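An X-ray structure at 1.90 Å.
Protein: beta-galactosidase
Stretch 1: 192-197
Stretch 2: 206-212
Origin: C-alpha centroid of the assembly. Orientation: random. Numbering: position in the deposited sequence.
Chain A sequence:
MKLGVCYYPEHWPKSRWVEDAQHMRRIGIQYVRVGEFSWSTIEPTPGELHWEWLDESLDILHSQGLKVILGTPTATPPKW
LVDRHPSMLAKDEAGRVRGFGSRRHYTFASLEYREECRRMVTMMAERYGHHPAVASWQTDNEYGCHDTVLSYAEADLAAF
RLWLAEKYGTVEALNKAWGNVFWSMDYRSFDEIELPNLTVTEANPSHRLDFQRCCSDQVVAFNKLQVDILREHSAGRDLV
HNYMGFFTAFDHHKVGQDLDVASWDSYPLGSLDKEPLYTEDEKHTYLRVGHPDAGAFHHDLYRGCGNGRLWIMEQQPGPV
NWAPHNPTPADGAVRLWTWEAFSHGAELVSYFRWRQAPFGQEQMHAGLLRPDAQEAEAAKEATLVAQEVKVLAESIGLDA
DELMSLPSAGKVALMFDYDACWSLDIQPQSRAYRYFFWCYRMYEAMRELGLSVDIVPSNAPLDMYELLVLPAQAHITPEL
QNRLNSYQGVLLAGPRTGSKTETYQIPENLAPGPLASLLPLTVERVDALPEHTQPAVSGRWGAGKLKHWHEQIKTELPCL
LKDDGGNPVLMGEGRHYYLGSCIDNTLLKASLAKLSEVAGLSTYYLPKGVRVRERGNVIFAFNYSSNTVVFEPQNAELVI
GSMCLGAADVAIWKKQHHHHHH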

# COMPACT_ATOMS: atom_id res chain seq x y z
N GLU A 192 -56.71 -4.99 16.29
CA GLU A 192 -56.16 -5.51 15.03
C GLU A 192 -54.65 -5.26 14.91
O GLU A 192 -53.98 -5.91 14.10
CB GLU A 192 -56.87 -4.93 13.81
CG GLU A 192 -58.24 -5.53 13.54
CD GLU A 192 -58.80 -5.16 12.17
OE1 GLU A 192 -58.30 -4.20 11.54
OE2 GLU A 192 -59.74 -5.86 11.72
N ILE A 193 -54.12 -4.31 15.69
CA ILE A 193 -52.73 -3.89 15.56
C ILE A 193 -51.83 -4.96 16.18
O ILE A 193 -52.10 -5.45 17.27
CB ILE A 193 -52.49 -2.51 16.23
CG1 ILE A 193 -53.36 -1.43 15.55
CG2 ILE A 193 -51.02 -2.14 16.14
CD1 ILE A 193 -53.37 -0.08 16.24
N GLU A 194 -50.77 -5.32 15.46
CA GLU A 194 -49.81 -6.32 15.90
C GLU A 194 -48.51 -5.66 16.33
O GLU A 194 -48.31 -4.45 16.18
CB GLU A 194 -49.53 -7.33 14.76
CG GLU A 194 -50.74 -8.09 14.25
CD GLU A 194 -51.32 -9.13 15.21
OE1 GLU A 194 -50.67 -9.48 16.21
OE2 GLU A 194 -52.46 -9.59 14.94
N LEU A 195 -47.60 -6.47 16.88
CA LEU A 195 -46.23 -6.03 17.15
C LEU A 195 -45.54 -5.76 15.81
O LEU A 195 -45.92 -6.37 14.79
CB LEU A 195 -45.48 -7.11 17.95
CG LEU A 195 -46.05 -7.43 19.33
CD1 LEU A 195 -45.44 -8.72 19.88
CD2 LEU A 195 -45.82 -6.26 20.29
N PRO A 196 -44.55 -4.84 15.78
CA PRO A 196 -43.84 -4.51 14.53
C PRO A 196 -42.73 -5.48 14.09
O PRO A 196 -42.08 -5.22 13.07
CB PRO A 196 -43.25 -3.14 14.83
CG PRO A 196 -42.97 -3.19 16.29
CD PRO A 196 -44.10 -3.97 16.88
N ASN A 197 -42.51 -6.58 14.81
CA ASN A 197 -41.51 -7.58 14.39
C ASN A 197 -42.14 -8.64 13.48
O ASN A 197 -43.37 -8.74 13.38
CB ASN A 197 -40.85 -8.24 15.60
CG ASN A 197 -41.80 -9.12 16.38
OD1 ASN A 197 -42.97 -8.76 16.57
ND2 ASN A 197 -41.31 -10.28 16.84
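Stretch 2 (206-212) SHRLDFQ

Stretch 2, residues 206-212, is helical throughout. The helix begins earlier in the chain and continues beyond Gln 212. Its backbone angles stay close to -60/-45. Three i to i+4 hydrogen bonds lie wholly within the stretch. Asp 210 N donates to Ser 206 O, Phe 211 N to His 207 O, and Gln 212 N to Arg 208 O, each at 3.0 Å. Stretch 1 is not a regular helix or strand over its length. From Ile 193 to Leu 195 the backbone is extended, with psi between 133° and 174°. At Pro 196 it turns, with phi/psi of -81/3. No crossing angle applies, because stretch 1 has no helix or strand axis to set against the helix. Stretch 1 runs across the helix rather than along it. The closest CA atoms across the stretches are those of Pro 196 and Arg 208, 6.2 Å apart. The contact buries 289 Å² in total, both sides summed.

The helix meets stretch 1 through His 207, Arg 208 and Phe 211. His 207 and Phe 211 are one helical turn apart, so both CA-to-CB bonds point toward stretch 1. Both side chains have chi1 in the t well. Ser 206, Leu 209, Asp 210 and Gln 212 make no contact with stretch 1.

Pro 196 is the residue most covered, with 91 Å² under the helix residues. Its CA-to-CB bond points toward the helix, and its ring sits in the corner formed by the His 207 and Phe 211 rings. Pro 196 CB lies over one face of the His 207 ring, 3.9 Å from the ring centroid and 12° off the normal. Pro 196 CD lies over one face of the Phe 211 ring, also 3.9 Å from the centroid and 14° off the normal. Both are CH-pi contacts. Pro 196 CG also packs on Phe 211 CD2 at 3.6 Å. The pyrrolidine ring has a C-gamma endo pucker. Arg 208 adds a smaller contact, its CG 4.0 Å from Pro 196 CB. The guanidinium group extends beyond this contact, and Arg 208 NH2 is hydrogen-bonded elsewhere in the structure.

One hydrogen bond joins the stretches. His 207 NE2 donates to Glu 194 O at 2.9 Å, with an angle of 132° at the hydrogen. The carbonyl oxygen sits at the edge of the imidazole, near its plane, where the NE2-H can reach it, although the 132° angle leaves the bond clearly bent. The same imidazole therefore binds a backbone acceptor at its edge and carries Pro 196 over a face. Ile 193 points its CA-to-CB bond toward the helix, and its CG2 lies 4.2 Å from His 207 NE2. The Glu 194 side chain takes no part in the hydrogen bond and its end leads away from the helix.

The CA-to-CB bond of Leu 195 points sideways, but the end of its side chain comes nearer the helix. Its CD2 packs against Phe 211 CE1 at 3.6 Å. Phe 211 thus has apolar contacts with both Leu 195 and Pro 196.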

# COMPACT_ATOMS: atom_id res chain seq x y z
N SER A 206 -43.99 5.01 11.90
CA SER A 206 -44.89 5.50 12.96
C SER A 206 -45.22 4.42 13.97
O SER A 206 -45.27 4.66 15.17
CB SER A 206 -46.20 6.03 12.36
OG SER A 206 -45.96 7.03 11.39
N HIS A 207 -45.46 3.22 13.45
CA HIS A 207 -45.72 2.01 14.22
C HIS A 207 -44.51 1.67 15.11
O HIS A 207 -44.66 1.43 16.31
CB HIS A 207 -46.04 0.88 13.23
CG HIS A 207 -46.41 -0.43 13.84
ND1 HIS A 207 -46.61 -1.56 13.07
CD2 HIS A 207 -46.61 -0.81 15.13
CE1 HIS A 207 -46.93 -2.57 13.86
NE2 HIS A 207 -46.93 -2.15 15.11
N ARG A 208 -43.33 1.69 14.51
CA ARG A 208 -42.11 1.35 15.24
C ARG A 208 -41.76 2.41 16.29
O ARG A 208 -41.29 2.05 17.38
CB ARG A 208 -40.94 1.16 14.28
CG ARG A 208 -41.10 -0.05 13.36
CD ARG A 208 -40.02 -0.10 12.29
NE ARG A 208 -38.69 -0.27 12.87
CZ ARG A 208 -37.54 0.02 12.26
NH1 ARG A 208 -36.40 -0.18 12.93
NH2 ARG A 208 -37.50 0.53 11.04
N LEU A 209 -41.99 3.68 15.97
CA LEU A 209 -41.69 4.76 16.92
C LEU A 209 -42.62 4.76 18.15
O LEU A 209 -42.15 4.85 19.30
CB LEU A 209 -41.71 6.13 16.22
CG LEU A 209 -41.32 7.34 17.07
CD1 LEU A 209 -39.96 7.16 17.73
CD2 LEU A 209 -41.33 8.60 16.23
N ASP A 210 -43.92 4.65 17.90
CA ASP A 210 -44.90 4.49 19.00
C ASP A 210 -44.63 3.23 19.83
O ASP A 210 -44.78 3.26 21.06
CB ASP A 210 -46.34 4.48 18.47
CG ASP A 210 -46.93 5.88 18.28
OD1 ASP A 210 -46.33 6.89 18.71
OD2 ASP A 210 -48.04 5.96 17.72
N PHE A 211 -44.20 2.15 19.18
CA PHE A 211 -43.82 0.94 19.92
C PHE A 211 -42.64 1.20 20.86
O PHE A 211 -42.67 0.78 22.03
CB PHE A 211 -43.54 -0.25 18.98
CG PHE A 211 -43.30 -1.53 19.72
CD1 PHE A 211 -44.30 -2.09 20.49
CD2 PHE A 211 -42.06 -2.16 19.66
CE1 PHE A 211 -44.08 -3.27 21.19
CE2 PHE A 211 -41.84 -3.35 20.34
CZ PHE A 211 -42.85 -3.89 21.11
N GLN A 212 -41.61 1.89 20.37
CA GLN A 212 -40.44 2.24 21.19
C GLN A 212 -40.86 3.11 22.37
O GLN A 212 -40.41 2.89 23.49
CB GLN A 212 -39.38 2.98 20.38
CG GLN A 212 -38.02 3.08 21.06
CD GLN A 212 -37.10 1.89 20.79
OE1 GLN A 212 -37.15 1.30 19.72
NE2 GLN A 212 -36.26 1.55 21.76